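SAS-6 (Leishmania major, PDB 4CKM) probably builds the hub of the centriole and basal-body cartwheel, its N-terminal head domain, the part described here, pairing with the head of another copy. Local coordinates at residues D100-N103 and A104-H108; H116-P119 and R120-G124; T49-P52 and P53-P56; R127-D131 and G132-Y136. All blocks are in the same frame, centred on the assembly; numbering follows the deposited sequence. Where two conformers were deposited one is given.

Contact 1 (D100-N103 and A104-H108); sequences DDYN and AFKQH
Lys106 lays its side chain across the ring of Tyr102, one turn back in the first helix of the SAS-6 head domain. Its CB sits over one face of the ring, 4.1 Å from the Tyr102 ring centroid and 19° off the ring normal. This is a CH-pi contact displaced toward the rim, and the same CB packs on Tyr102 O. CG passes CE2 of the ring, and CD lies 3.8 Å from Tyr102 CE2, the last point of touch. CE then leads off the aromatic group, and a bend at the last torsion turns NZ away to a hydrogen bond with Leu111 O. Tyr102 has its CG anti to the backbone N, which swings the ring along the helix flank, and its OH is held by Val113 O. Phe105 meets the same ring at its rim: Phe105 CD2 lies 3.7 Å from Tyr102 CE1, the planes are inclined at 38°, and neither ring covers the other's face. In the backbone beneath, Lys106 N reaches Tyr102 O at 2.6 Å with a nearly straight bond (170°), Phe105 N donates to Asp101 O at 3.2 Å, and Gln107 N to Asn103 O at 3.0 Å. A water bridges Asp100 O and Ala104 N at the entry of the helix. Lys106 NZ and Tyr102 OH are thus both anchored on carbonyls of the following loop, with the lysine's carbons lying against the tyrosine ring, so the chemistry ties helix 102-109 to the loop that leads into helix 117-130.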
ATOM      1  N   ASP A 100     -15.449   2.661  18.630  1.00 47.19           N
ATOM      2  CA  ASP A 100     -14.513   3.421  19.471  1.00 50.97           C
ATOM      3  C   ASP A 100     -13.156   3.636  18.875  1.00 48.65           C
ATOM      4  O   ASP A 100     -12.562   4.671  19.094  1.00 49.76           O
ATOM      5  CB  ASP A 100     -14.251   2.669  20.782  1.00 54.31           C
ATOM      6  CG  ASP A 100     -15.404   2.717  21.698  1.00 62.04           C
ATOM      7  OD1 ASP A 100     -16.394   3.407  21.355  1.00 61.53           O
ATOM      8  OD2 ASP A 100     -15.330   2.051  22.757  1.00 78.37           O
ATOM      9  N   ASP A 101     -12.630   2.619  18.208  1.00 45.47           N
ATOM     10  CA  ASP A 101     -11.317   2.713  17.614  1.00 44.53           C
ATOM     11  C   ASP A 101     -11.345   3.101  16.138  1.00 40.87           C
ATOM     12  O   ASP A 101     -10.307   3.116  15.493  1.00 42.24           O
ATOM     13  CB  ASP A 101     -10.634   1.378  17.771  1.00 48.32           C
ATOM     14  CG  ASP A 101     -10.573   0.948  19.201  1.00 54.75           C
ATOM     15  OD1 ASP A 101      -9.990   1.706  19.987  1.00 62.48           O
ATOM     16  OD2 ASP A 101     -11.118  -0.123  19.549  1.00 61.39           O
ATOM     17  N   TYR A 102     -12.514   3.402  15.585  1.00 37.60           N
ATOM     18  CA  TYR A 102     -12.597   3.527  14.139  1.00 38.66           C
ATOM     19  C   TYR A 102     -11.827   4.728  13.616  1.00 39.32           C
ATOM     20  O   TYR A 102     -11.131   4.626  12.610  1.00 40.16           O
ATOM     21  CB  TYR A 102     -14.027   3.592  13.631  1.00 35.64           C
ATOM     22  CG  TYR A 102     -14.073   3.606  12.105  1.00 37.28           C
ATOM     23  CD1 TYR A 102     -13.615   2.514  11.371  1.00 34.95           C
ATOM     24  CD2 TYR A 102     -14.550   4.719  11.399  1.00 35.12           C
ATOM     25  CE1 TYR A 102     -13.667   2.506   9.985  1.00 35.47           C
ATOM     26  CE2 TYR A 102     -14.591   4.722  10.019  1.00 35.87           C
ATOM     27  CZ  TYR A 102     -14.141   3.602   9.315  1.00 36.63           C
ATOM     28  OH  TYR A 102     -14.162   3.581   7.948  1.00 33.19           O
ATOM     29  N   ASN A 103     -11.925   5.851  14.308  1.00 39.79           N
ATOM     30  CA  ASN A 103     -11.253   7.052  13.858  1.00 43.28           C
ATOM     31  C   ASN A 103      -9.774   6.897  13.686  1.00 41.00           C
ATOM     32  O   ASN A 103      -9.215   7.350  12.684  1.00 41.78           O
ATOM     33  CB  ASN A 103     -11.578   8.221  14.768  1.00 45.90           C
ATOM     34  CG  ASN A 103     -13.002   8.681  14.585  1.00 50.83           C
ATOM     35  OD1 ASN A 103     -13.601   8.485  13.518  1.00 60.68           O
ATOM     36  ND2 ASN A 103     -13.559   9.285  15.610  1.00 56.59           N
ATOM     37  N   ALA A 104      -9.129   6.259  14.642  1.00 39.18           N
ATOM     38  CA  ALA A 104      -7.709   5.951  14.482  1.00 39.87           C
ATOM     39  C   ALA A 104      -7.454   5.031  13.289  1.00 38.64           C
ATOM     40  O   ALA A 104      -6.476   5.178  12.572  1.00 40.77           O
ATOM     41  CB  ALA A 104      -7.178   5.302  15.744  1.00 40.68           C
ATOM     42  N   PHE A 105      -8.348   4.067  13.113  1.00 38.48           N
ATOM     43  CA  PHE A 105      -8.194   2.989  12.133  1.00 38.07           C
ATOM     44  C   PHE A 105      -8.376   3.630  10.752  1.00 36.34           C
ATOM     45  O   PHE A 105      -7.601   3.402   9.831  1.00 35.67           O
ATOM     46  CB  PHE A 105      -9.245   1.905  12.470  1.00 35.21           C
ATOM     47  CG  PHE A 105      -9.412   0.814  11.443  1.00 34.60           C
ATOM     48  CD1 PHE A 105      -8.645  -0.343  11.503  1.00 36.38           C
ATOM     49  CD2 PHE A 105     -10.419   0.893  10.481  1.00 33.49           C
ATOM     50  CE1 PHE A 105      -8.830  -1.372  10.579  1.00 34.22           C
ATOM     51  CE2 PHE A 105     -10.613  -0.130   9.554  1.00 33.36           C
ATOM     52  CZ  PHE A 105      -9.818  -1.268   9.613  1.00 33.41           C
ATOM     53  N   LYS A 106      -9.410   4.460  10.662  1.00 36.46           N
ATOM     54  CA  LYS A 106      -9.755   5.227   9.478  1.00 35.15           C
ATOM     55  C   LYS A 106      -8.600   6.087   9.030  1.00 36.57           C
ATOM     56  O   LYS A 106      -8.224   6.047   7.853  1.00 37.21           O
ATOM     57  CB  LYS A 106     -10.934   6.116   9.794  1.00 36.77           C
ATOM     58  CG  LYS A 106     -11.530   6.840   8.606  1.00 38.40           C
ATOM     59  CD  LYS A 106     -12.565   7.846   9.089  1.00 39.44           C
ATOM     60  CE  LYS A 106     -13.233   8.575   7.931  1.00 41.46           C
ATOM     61  NZ  LYS A 106     -12.217   9.352   7.140  1.00 44.00           N
ATOM     62  N   GLN A 107      -8.037   6.850   9.964  1.00 36.65           N
ATOM     63  CA  GLN A 107      -6.929   7.747   9.642  0.50 39.63           C
ATOM     64  C   GLN A 107      -5.694   6.975   9.181  1.00 39.69           C
ATOM     65  O   GLN A 107      -5.071   7.342   8.191  1.00 42.33           O
ATOM     66  CB  GLN A 107      -6.586   8.654  10.831  0.50 39.72           C
ATOM     67  CG  GLN A 107      -7.644   9.718  11.109  0.50 41.31           C
ATOM     68  CD  GLN A 107      -7.536  10.304  12.502  0.50 40.81           C
ATOM     69  OE1 GLN A 107      -6.454  10.354  13.089  0.50 46.65           O
ATOM     70  NE2 GLN A 107      -8.658  10.739  13.040  0.50 38.31           N
ATOM     71  N   HIS A 108      -5.357   5.911   9.896  1.00 37.22           N
ATOM     72  CA  HIS A 108      -4.195   5.105   9.574  1.00 39.68           C
ATOM     73  C   HIS A 108      -4.296   4.416   8.212  1.00 37.58           C
ATOM     74  O   HIS A 108      -3.308   4.317   7.516  1.00 36.15           O
ATOM     75  CB  HIS A 108      -3.949   4.052  10.668  1.00 44.70           C
ATOM     76  CG  HIS A 108      -2.709   3.250  10.450  1.00 52.81           C
ATOM     77  ND1 HIS A 108      -2.717   2.024   9.814  1.00 60.07           N
ATOM     78  CD2 HIS A 108      -1.414   3.517  10.738  1.00 57.20           C
ATOM     79  CE1 HIS A 108      -1.482   1.563   9.733  1.00 57.72           C
ATOM     80  NE2 HIS A 108      -0.675   2.448  10.290  1.00 62.42           N
TER
HETATM   81  O   HOH W   1     -10.705   5.978  17.286  1.00 55.44           O

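Contact 2 (H116-P119 and R120-G124); sequences HGFP and RYLVG
Tyr121 N, Leu122 N and Val123 N donate to Gly117 O, Phe118 O and Pro119 O, the i to i+4 ladder that opens helix 117-130. Outside this ladder, the guanidinium of Arg120 lies flat on the His116 ring, centres 3.8 Å apart and planes at 14°. NH1 stands over the ring near its rim, while CD adds a CH-pi contact over the same ring. A bend at chi2 (100°) folds the arginine back toward the helix start, where NH1 also donates to His116 O at 3.1 Å; the bond is nearly straight (166°), and the oxygen lies in the guanidinium plane. Stack and hydrogen bond together fix the rotation of the group. On another flank Phe118 CD1 lies 4.3 Å from Tyr121 CD2, and Phe118 CZ 4.2 Å from Leu122 CD2. Pro119 packs on Leu40 and Val79, and Tyr121 stacks on Phe163 of the second subunit, so this helix lies between the sheet and that subunit, consistent with the head-to-head contact of SAS-6 hubs. Arg120 serves one residue twice, by its flat face over the ring and by N-H at the carbonyl; a positive guanidinium there would probably disfavour protonation of His116.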
ATOM      1  N   HIS A 116     -20.353   2.785   9.419  1.00 36.29           N
ATOM      2  CA  HIS A 116     -21.432   2.048   8.759  1.00 40.06           C
ATOM      3  C   HIS A 116     -21.011   1.587   7.351  1.00 40.25           C
ATOM      4  O   HIS A 116     -21.305   0.450   6.935  1.00 40.11           O
ATOM      5  CB  HIS A 116     -22.687   2.933   8.663  1.00 44.14           C
ATOM      6  CG  HIS A 116     -23.836   2.286   7.943  1.00 52.57           C
ATOM      7  ND1 HIS A 116     -24.738   1.444   8.570  1.00 54.49           N
ATOM      8  CD2 HIS A 116     -24.225   2.347   6.644  1.00 54.65           C
ATOM      9  CE1 HIS A 116     -25.626   1.011   7.691  1.00 53.80           C
ATOM     10  NE2 HIS A 116     -25.340   1.548   6.516  1.00 56.57           N
ATOM     11  N   GLY A 117     -20.342   2.482   6.620  1.00 36.83           N
ATOM     12  CA  GLY A 117     -19.915   2.212   5.267  1.00 35.67           C
ATOM     13  C   GLY A 117     -18.807   1.182   5.200  1.00 37.84           C
ATOM     14  O   GLY A 117     -18.738   0.403   4.246  1.00 36.43           O
ATOM     15  N   PHE A 118     -17.963   1.134   6.228  1.00 37.16           N
ATOM     16  CA  PHE A 118     -16.762   0.318   6.146  1.00 37.50           C
ATOM     17  C   PHE A 118     -17.009  -1.174   5.834  1.00 39.29           C
ATOM     18  O   PHE A 118     -16.405  -1.712   4.912  1.00 36.97           O
ATOM     19  CB  PHE A 118     -15.883   0.459   7.382  1.00 36.55           C
ATOM     20  CG  PHE A 118     -14.765  -0.512   7.397  1.00 34.57           C
ATOM     21  CD1 PHE A 118     -13.714  -0.372   6.504  1.00 35.35           C
ATOM     22  CD2 PHE A 118     -14.807  -1.630   8.218  1.00 36.40           C
ATOM     23  CE1 PHE A 118     -12.687  -1.300   6.464  1.00 36.16           C
ATOM     24  CE2 PHE A 118     -13.772  -2.564   8.198  1.00 35.74           C
ATOM     25  CZ  PHE A 118     -12.711  -2.393   7.322  1.00 36.48           C
ATOM     26  N   PRO A 119     -17.868  -1.846   6.612  1.00 42.26           N
ATOM     27  CA  PRO A 119     -18.131  -3.250   6.325  1.00 40.51           C
ATOM     28  C   PRO A 119     -18.844  -3.469   5.007  1.00 39.57           C
ATOM     29  O   PRO A 119     -18.614  -4.476   4.366  1.00 42.35           O
ATOM     30  CB  PRO A 119     -19.004  -3.704   7.502  1.00 40.73           C
ATOM     31  CG  PRO A 119     -19.622  -2.453   8.022  1.00 42.64           C
ATOM     32  CD  PRO A 119     -18.598  -1.381   7.806  1.00 42.68           C
ATOM     33  N   ARG A 120     -19.674  -2.535   4.583  1.00 39.87           N
ATOM     34  CA  ARG A 120     -20.305  -2.652   3.264  1.00 42.01           C
ATOM     35  C   ARG A 120     -19.288  -2.636   2.112  1.00 41.11           C
ATOM     36  O   ARG A 120     -19.391  -3.410   1.154  1.00 40.13           O
ATOM     37  CB  ARG A 120     -21.321  -1.535   3.059  1.00 46.23           C
ATOM     38  CG  ARG A 120     -22.718  -1.860   3.570  1.00 53.77           C
ATOM     39  CD  ARG A 120     -23.041  -1.260   4.926  1.00 57.58           C
ATOM     40  NE  ARG A 120     -24.180  -1.941   5.554  1.00 62.79           N
ATOM     41  CZ  ARG A 120     -24.384  -2.044   6.870  1.00 62.67           C
ATOM     42  NH1 ARG A 120     -23.538  -1.496   7.743  1.00 64.38           N
ATOM     43  NH2 ARG A 120     -25.441  -2.710   7.321  1.00 63.99           N
ATOM     44  N   TYR A 121     -18.321  -1.740   2.216  1.00 39.12           N
ATOM     45  CA  TYR A 121     -17.267  -1.604   1.233  1.00 42.91           C
ATOM     46  C   TYR A 121     -16.454  -2.885   1.190  1.00 40.79           C
ATOM     47  O   TYR A 121     -16.148  -3.423   0.133  1.00 41.06           O
ATOM     48  CB  TYR A 121     -16.410  -0.369   1.581  1.00 48.82           C
ATOM     49  CG  TYR A 121     -14.928  -0.416   1.226  1.00 56.08           C
ATOM     50  CD1 TYR A 121     -14.509  -0.504  -0.105  1.00 57.74           C
ATOM     51  CD2 TYR A 121     -13.933  -0.313   2.228  1.00 58.54           C
ATOM     52  CE1 TYR A 121     -13.154  -0.517  -0.430  1.00 60.28           C
ATOM     53  CE2 TYR A 121     -12.582  -0.337   1.912  1.00 57.29           C
ATOM     54  CZ  TYR A 121     -12.201  -0.430   0.581  1.00 58.51           C
ATOM     55  OH  TYR A 121     -10.883  -0.442   0.229  1.00 56.96           O
ATOM     56  N   LEU A 122     -16.140  -3.400   2.357  1.00 40.19           N
ATOM     57  CA  LEU A 122     -15.321  -4.573   2.446  1.00 38.90           C
ATOM     58  C   LEU A 122     -16.058  -5.739   1.811  1.00 38.71           C
ATOM     59  O   LEU A 122     -15.492  -6.499   1.023  1.00 38.55           O
ATOM     60  CB  LEU A 122     -15.036  -4.869   3.907  1.00 41.56           C
ATOM     61  CG  LEU A 122     -13.966  -5.904   4.193  1.00 43.41           C
ATOM     62  CD1 LEU A 122     -12.619  -5.444   3.648  1.00 45.73           C
ATOM     63  CD2 LEU A 122     -13.914  -6.122   5.689  1.00 43.91           C
ATOM     64  N   VAL A 123     -17.331  -5.863   2.155  1.00 35.44           N
ATOM     65  CA  VAL A 123     -18.168  -6.929   1.623  1.00 38.27           C
ATOM     66  C   VAL A 123     -18.304  -6.871   0.081  1.00 37.90           C
ATOM     67  O   VAL A 123     -18.269  -7.898  -0.584  1.00 36.60           O
ATOM     68  CB  VAL A 123     -19.539  -6.931   2.336  1.00 38.49           C
ATOM     69  CG1 VAL A 123     -20.587  -7.740   1.591  1.00 37.59           C
ATOM     70  CG2 VAL A 123     -19.367  -7.483   3.746  1.00 39.80           C
ATOM     71  N   GLY A 124     -18.450  -5.678  -0.475  1.00 35.70           N
ATOM     72  CA  GLY A 124     -18.530  -5.528  -1.913  1.00 37.24           C
ATOM     73  C   GLY A 124     -17.312  -6.136  -2.591  1.00 38.24           C
ATOM     74  O   GLY A 124     -17.448  -6.905  -3.535  1.00 39.94           O
TER

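Contact 3 (T49-P52 and P53-P56); sequences TKMP and PHEP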
ATOM      1  N   THR A  49      -2.316 -18.269   0.869  1.00 32.81           N
ATOM      2  CA  THR A  49      -1.877 -18.334   2.261  1.00 34.15           C
ATOM      3  C   THR A  49      -0.415 -18.731   2.375  1.00 34.20           C
ATOM      4  O   THR A  49       0.065 -19.599   1.636  1.00 31.90           O
ATOM      5  CB  THR A  49      -2.646 -19.410   3.042  1.00 33.85           C
ATOM      6  OG1 THR A  49      -2.514 -20.665   2.366  1.00 34.06           O
ATOM      7  CG2 THR A  49      -4.094 -19.076   3.115  1.00 37.11           C
ATOM      8  N   LYS A  50       0.283 -18.127   3.320  1.00 34.25           N
ATOM      9  CA  LYS A  50       1.635 -18.549   3.628  1.00 38.95           C
ATOM     10  C   LYS A  50       2.057 -18.173   5.032  1.00 39.69           C
ATOM     11  O   LYS A  50       1.591 -17.163   5.570  1.00 34.59           O
ATOM     12  CB  LYS A  50       2.619 -17.996   2.606  1.00 42.74           C
ATOM     13  CG  LYS A  50       2.937 -16.538   2.733  1.00 47.43           C
ATOM     14  CD  LYS A  50       3.902 -16.126   1.645  1.00 51.47           C
ATOM     15  CE  LYS A  50       4.154 -14.629   1.686  1.00 55.32           C
ATOM     16  NZ  LYS A  50       4.109 -14.012   0.333  1.00 58.48           N
ATOM     17  N   MET A  51       2.864 -19.042   5.650  1.00 45.11           N
ATOM     18  CA  MET A  51       3.636 -18.663   6.833  1.00 50.28           C
ATOM     19  C   MET A  51       5.087 -18.565   6.413  1.00 48.35           C
ATOM     20  O   MET A  51       5.741 -19.585   6.188  1.00 47.44           O
ATOM     21  CB  MET A  51       3.526 -19.651   7.991  1.00 55.59           C
ATOM     22  CG  MET A  51       4.321 -19.122   9.205  1.00 63.14           C
ATOM     23  SD  MET A  51       4.585 -20.172  10.654  1.00 70.86           S
ATOM     24  CE  MET A  51       5.278 -21.688   9.979  1.00 65.80           C
ATOM     25  N   PRO A  52       5.604 -17.341   6.296  1.00 49.20           N
ATOM     26  CA  PRO A  52       7.002 -17.254   5.909  1.00 51.59           C
ATOM     27  C   PRO A  52       7.878 -18.000   6.912  1.00 50.55           C
ATOM     28  O   PRO A  52       7.537 -18.065   8.092  1.00 50.74           O
ATOM     29  CB  PRO A  52       7.295 -15.751   5.924  1.00 51.98           C
ATOM     30  CG  PRO A  52       5.943 -15.106   5.818  1.00 53.47           C
ATOM     31  CD  PRO A  52       5.039 -16.020   6.595  1.00 50.76           C
ATOM     32  N   PRO A  53       8.984 -18.594   6.437  1.00 49.83           N
ATOM     33  CA  PRO A  53       9.502 -18.460   5.076  1.00 46.11           C
ATOM     34  C   PRO A  53       8.907 -19.461   4.053  1.00 43.25           C
ATOM     35  O   PRO A  53       9.312 -19.465   2.905  1.00 44.34           O
ATOM     36  CB  PRO A  53      10.998 -18.700   5.279  1.00 45.22           C
ATOM     37  CG  PRO A  53      11.070 -19.646   6.446  1.00 46.07           C
ATOM     38  CD  PRO A  53       9.777 -19.564   7.216  1.00 47.70           C
ATOM     39  N   HIS A  54       7.933 -20.273   4.446  1.00 45.39           N
ATOM     40  CA  HIS A  54       7.315 -21.225   3.500  1.00 45.08           C
ATOM     41  C   HIS A  54       6.681 -20.552   2.271  1.00 42.53           C
ATOM     42  O   HIS A  54       6.252 -19.404   2.326  1.00 42.64           O
ATOM     43  CB  HIS A  54       6.243 -22.029   4.188  1.00 43.71           C
ATOM     44  CG  HIS A  54       6.741 -22.830   5.337  1.00 51.51           C
ATOM     45  ND1 HIS A  54       7.093 -24.154   5.216  1.00 58.25           N
ATOM     46  CD2 HIS A  54       6.938 -22.506   6.635  1.00 54.97           C
ATOM     47  CE1 HIS A  54       7.476 -24.619   6.390  1.00 55.05           C
ATOM     48  NE2 HIS A  54       7.388 -23.639   7.268  1.00 59.27           N
ATOM     49  N   GLU A  55       6.611 -21.277   1.162  1.00 37.95           N
ATOM     50  CA  GLU A  55       6.039 -20.719  -0.053  1.00 37.08           C
ATOM     51  C   GLU A  55       4.519 -20.860   0.043  1.00 33.82           C
ATOM     52  O   GLU A  55       4.024 -21.642   0.841  1.00 32.16           O
ATOM     53  CB  GLU A  55       6.621 -21.393  -1.302  1.00 39.63           C
ATOM     54  CG  GLU A  55       8.135 -21.218  -1.425  1.00 42.08           C
ATOM     55  CD  GLU A  55       8.710 -21.626  -2.781  1.00 45.21           C
ATOM     56  OE1 GLU A  55       7.985 -22.171  -3.657  1.00 45.38           O
ATOM     57  OE2 GLU A  55       9.917 -21.400  -2.974  1.00 46.43           O
ATOM     58  N   PRO A  56       3.777 -20.055  -0.725  1.00 32.87           N
ATOM     59  CA  PRO A  56       2.332 -20.006  -0.530  1.00 34.11           C
ATOM     60  C   PRO A  56       1.582 -21.110  -1.227  1.00 33.80           C
ATOM     61  O   PRO A  56       2.103 -21.698  -2.176  1.00 33.67           O
ATOM     62  CB  PRO A  56       1.943 -18.670  -1.159  1.00 34.77           C
ATOM     63  CG  PRO A  56       2.985 -18.392  -2.170  1.00 34.89           C
ATOM     64  CD  PRO A  56       4.246 -19.045  -1.687  1.00 34.35           C
TER
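Van der Waals packing joins Met51 to His54 and Lys50 to Pro56 across a reversal of the chain. The side chains of Met51 and His54 run side by side and point the same way; chi3 of the methionine (52°) curls the terminal methyl inward, bringing Met51 CE to 3.8 Å from His54 CD2. Nearer the strand, Lys50 CB rests against the proline ring, 3.9 Å from Pro56 CB, before the aliphatic chain leaves. Polar contacts are few. Met51 O accepts a weak hydrogen bond from His54 N (2.9 Å, 130° at the hydrogen) and also lies at the edge of the imidazole, in its plane, 3.2 Å from His54 CD2. The peptide between Pro52 and Pro53 is cis, and the weak bond closes a type VI turn over Met51-His54, within the hairpin connection between strands 39-50 and 57-70 of the SAS-6 head domain; its two limbs run 164° apart in direction. A CA-H...O contact adds to the pairing where the limbs meet the sheet: Pro56 CA approaches Thr49 O at 3.2 Å. Thr49 OG1 is hydrogen-bonded to Arg59 NH1 and to Gln57 O on the adjoining strand, and Met51 and Pro52 pack on Leu142 and Val141 of strand 136-142.

Contact 4 (R127-D131 and G132-Y136); sequences RDIAD and GASAY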
ATOM      1  N   ARG A 127     -17.195 -10.077  -1.911  1.00 40.80           N
ATOM      2  CA  ARG A 127     -18.236 -10.769  -2.672  1.00 43.55           C
ATOM      3  C   ARG A 127     -17.871 -10.832  -4.155  1.00 41.68           C
ATOM      4  O   ARG A 127     -18.107 -11.841  -4.796  1.00 40.07           O
ATOM      5  CB  ARG A 127     -19.615 -10.119  -2.442  1.00 46.03           C
ATOM      6  CG  ARG A 127     -20.683 -10.472  -3.466  1.00 52.90           C
ATOM      7  CD  ARG A 127     -22.078 -10.667  -2.875  1.00 57.90           C
ATOM      8  NE  ARG A 127     -22.515  -9.573  -2.002  1.00 61.19           N
ATOM      9  CZ  ARG A 127     -22.970  -9.714  -0.755  1.00 62.73           C
ATOM     10  NH1 ARG A 127     -23.073 -10.915  -0.178  1.00 64.92           N
ATOM     11  NH2 ARG A 127     -23.341  -8.639  -0.076  1.00 63.66           N
ATOM     12  N   ASP A 128     -17.283  -9.775  -4.695  1.00 41.44           N
ATOM     13  CA  ASP A 128     -16.859  -9.802  -6.085  1.00 44.36           C
ATOM     14  C   ASP A 128     -15.734 -10.804  -6.332  1.00 44.22           C
ATOM     15  O   ASP A 128     -15.695 -11.483  -7.349  1.00 45.31           O
ATOM     16  CB  ASP A 128     -16.476  -8.405  -6.556  1.00 47.96           C
ATOM     17  CG  ASP A 128     -17.675  -7.449  -6.572  1.00 54.23           C
ATOM     18  OD1 ASP A 128     -18.831  -7.928  -6.657  1.00 57.36           O
ATOM     19  OD2 ASP A 128     -17.470  -6.214  -6.493  1.00 61.18           O
ATOM     20  N   ILE A 129     -14.838 -10.930  -5.375  1.00 42.28           N
ATOM     21  CA  ILE A 129     -13.785 -11.914  -5.484  1.00 40.70           C
ATOM     22  C   ILE A 129     -14.357 -13.333  -5.413  1.00 42.11           C
ATOM     23  O   ILE A 129     -13.948 -14.214  -6.160  1.00 43.28           O
ATOM     24  CB  ILE A 129     -12.732 -11.692  -4.396  1.00 37.04           C
ATOM     25  CG1 ILE A 129     -12.013 -10.375  -4.643  1.00 36.51           C
ATOM     26  CG2 ILE A 129     -11.740 -12.843  -4.360  1.00 39.69           C
ATOM     27  CD1 ILE A 129     -11.140  -9.939  -3.490  1.00 37.54           C
ATOM     28  N   ALA A 130     -15.280 -13.556  -4.492  1.00 43.86           N
ATOM     29  CA  ALA A 130     -15.972 -14.837  -4.385  1.00 45.68           C
ATOM     30  C   ALA A 130     -16.683 -15.194  -5.685  1.00 46.70           C
ATOM     31  O   ALA A 130     -16.619 -16.323  -6.126  1.00 47.31           O
ATOM     32  CB  ALA A 130     -16.972 -14.797  -3.250  1.00 45.76           C
ATOM     33  N   ASP A 131     -17.329 -14.223  -6.315  1.00 50.97           N
ATOM     34  CA  ASP A 131     -18.108 -14.486  -7.528  1.00 53.76           C
ATOM     35  C   ASP A 131     -17.273 -14.770  -8.765  1.00 55.77           C
ATOM     36  O   ASP A 131     -17.829 -15.051  -9.806  1.00 61.59           O
ATOM     37  CB  ASP A 131     -19.039 -13.304  -7.831  1.00 55.15           C
ATOM     38  CG  ASP A 131     -20.178 -13.190  -6.830  1.00 57.46           C
ATOM     39  OD1 ASP A 131     -20.356 -14.113  -6.003  1.00 53.05           O
ATOM     40  OD2 ASP A 131     -20.888 -12.161  -6.857  1.00 66.20           O
ATOM     41  N   GLY A 132     -15.951 -14.694  -8.672  1.00 56.76           N
ATOM     42  CA  GLY A 132     -15.109 -14.786  -9.851  1.00 56.98           C
ATOM     43  C   GLY A 132     -15.134 -13.498 -10.665  1.00 62.03           C
ATOM     44  O   GLY A 132     -14.461 -13.414 -11.694  1.00 70.34           O
ATOM     45  N   ALA A 133     -15.854 -12.480 -10.178  1.00 60.05           N
ATOM     46  CA  ALA A 133     -16.138 -11.250 -10.932  1.00 62.75           C
ATOM     47  C   ALA A 133     -15.344 -10.012 -10.510  1.00 64.73           C
ATOM     48  O   ALA A 133     -15.873  -8.908 -10.594  1.00 68.20           O
ATOM     49  CB  ALA A 133     -17.622 -10.940 -10.824  1.00 65.18           C
ATOM     50  N   SER A 134     -14.083 -10.187 -10.090  1.00 66.04           N
ATOM     51  CA  SER A 134     -13.242  -9.068  -9.626  1.00 60.03           C
ATOM     52  C   SER A 134     -11.824  -9.108 -10.164  1.00 54.27           C
ATOM     53  O   SER A 134     -11.225 -10.161 -10.340  1.00 55.70           O
ATOM     54  CB  SER A 134     -13.149  -9.058  -8.092  1.00 61.46           C
ATOM     55  OG  SER A 134     -12.357  -7.978  -7.621  1.00 52.99           O
ATOM     56  N   ALA A 135     -11.274  -7.923 -10.353  1.00 50.44           N
ATOM     57  CA  ALA A 135      -9.870  -7.749 -10.675  1.00 48.80           C
ATOM     58  C   ALA A 135      -8.916  -7.881  -9.460  1.00 46.01           C
ATOM     59  O   ALA A 135      -7.718  -7.624  -9.594  1.00 47.61           O
ATOM     60  CB  ALA A 135      -9.703  -6.367 -11.289  1.00 52.68           C
ATOM     61  N   TYR A 136      -9.437  -8.248  -8.291  1.00 39.69           N
ATOM     62  CA  TYR A 136      -8.683  -8.218  -7.069  1.00 39.34           C
ATOM     63  C   TYR A 136      -8.417  -9.614  -6.601  1.00 34.95           C
ATOM     64  O   TYR A 136      -9.146 -10.515  -6.939  1.00 32.61           O
ATOM     65  CB  TYR A 136      -9.450  -7.459  -5.965  1.00 41.07           C
ATOM     66  CG  TYR A 136      -9.656  -5.962  -6.204  1.00 44.50           C
ATOM     67  CD1 TYR A 136      -8.998  -5.284  -7.226  1.00 48.81           C
ATOM     68  CD2 TYR A 136     -10.494  -5.218  -5.376  1.00 47.82           C
ATOM     69  CE1 TYR A 136      -9.188  -3.924  -7.426  1.00 50.22           C
ATOM     70  CE2 TYR A 136     -10.689  -3.862  -5.571  1.00 48.96           C
ATOM     71  CZ  TYR A 136     -10.030  -3.221  -6.594  1.00 51.65           C
ATOM     72  OH  TYR A 136     -10.213  -1.872  -6.794  1.00 56.56           O
TER
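Ile129 keeps CG1 beside its backbone N (chi1 -67°) and CD1 extended beyond it (chi2 169°), which carries the branch out to Tyr136; Ser134, with OG anti to its own N, brings its hydroxyl beside Ile129 CG1 and the backbone N of Tyr136. Ile129 CD1 then lies 3.9 Å from Tyr136 CB, the two side chains crossing at about a right angle. Ile129 CG1 lies 3.8 Å from Ser134 OG. It also touches the carbonyl oxygen of Tyr136. The serine hydroxyl oxygen accepts from Tyr136 N at 3.0 Å, an ST turn that folds the chain just ahead of strand 136-142. Asp128 contributes its methylene: CB meets Ser134 CB at 3.7 Å. The tyrosine ring itself leaves the helix behind and packs on Val157 and Glu159 of strand 152-160, meeting the ring of His168. Behind these side chains the backbone closes the helix end. Gly132 N donates to Ile129 O at 3.2 Å, nearly straight at the hydrogen, although it approaches from above the carbonyl plane. Ala133 N reaches back to Asp128 O at 3.0 Å in a weak bond. Gly132 takes a positive phi (76°), a conformation easier for glycine than for residues with a CB. Two bonds back into the last turn and a left-handed glycine define the Schellman motif, which here ends helix 117-130 and hands the chain over to the sheet of the SAS-6 head domain.

Contacts 1 and 2 form a direct pair: their centres are 15 Å apart, and the two successive helices meet where Phe105 packs edge-to-face with Phe118, while Tyr102 OH lies 3.6 Å from Phe118 CB. Contacts 2 and 4 belong to the same helix, 117-130, one at its start and the other at its end, also 15 Å apart between centres. Contact 3 stands alone at a hairpin on the far side of the chain's centre from contact 2, about 16 Å away between nearest atoms and about 12 Å from contact 4. Of the four, contact 2 alone touches the second subunit, through Tyr121 and Phe163 of that chain, consistent with a role in head-to-head hub assembly.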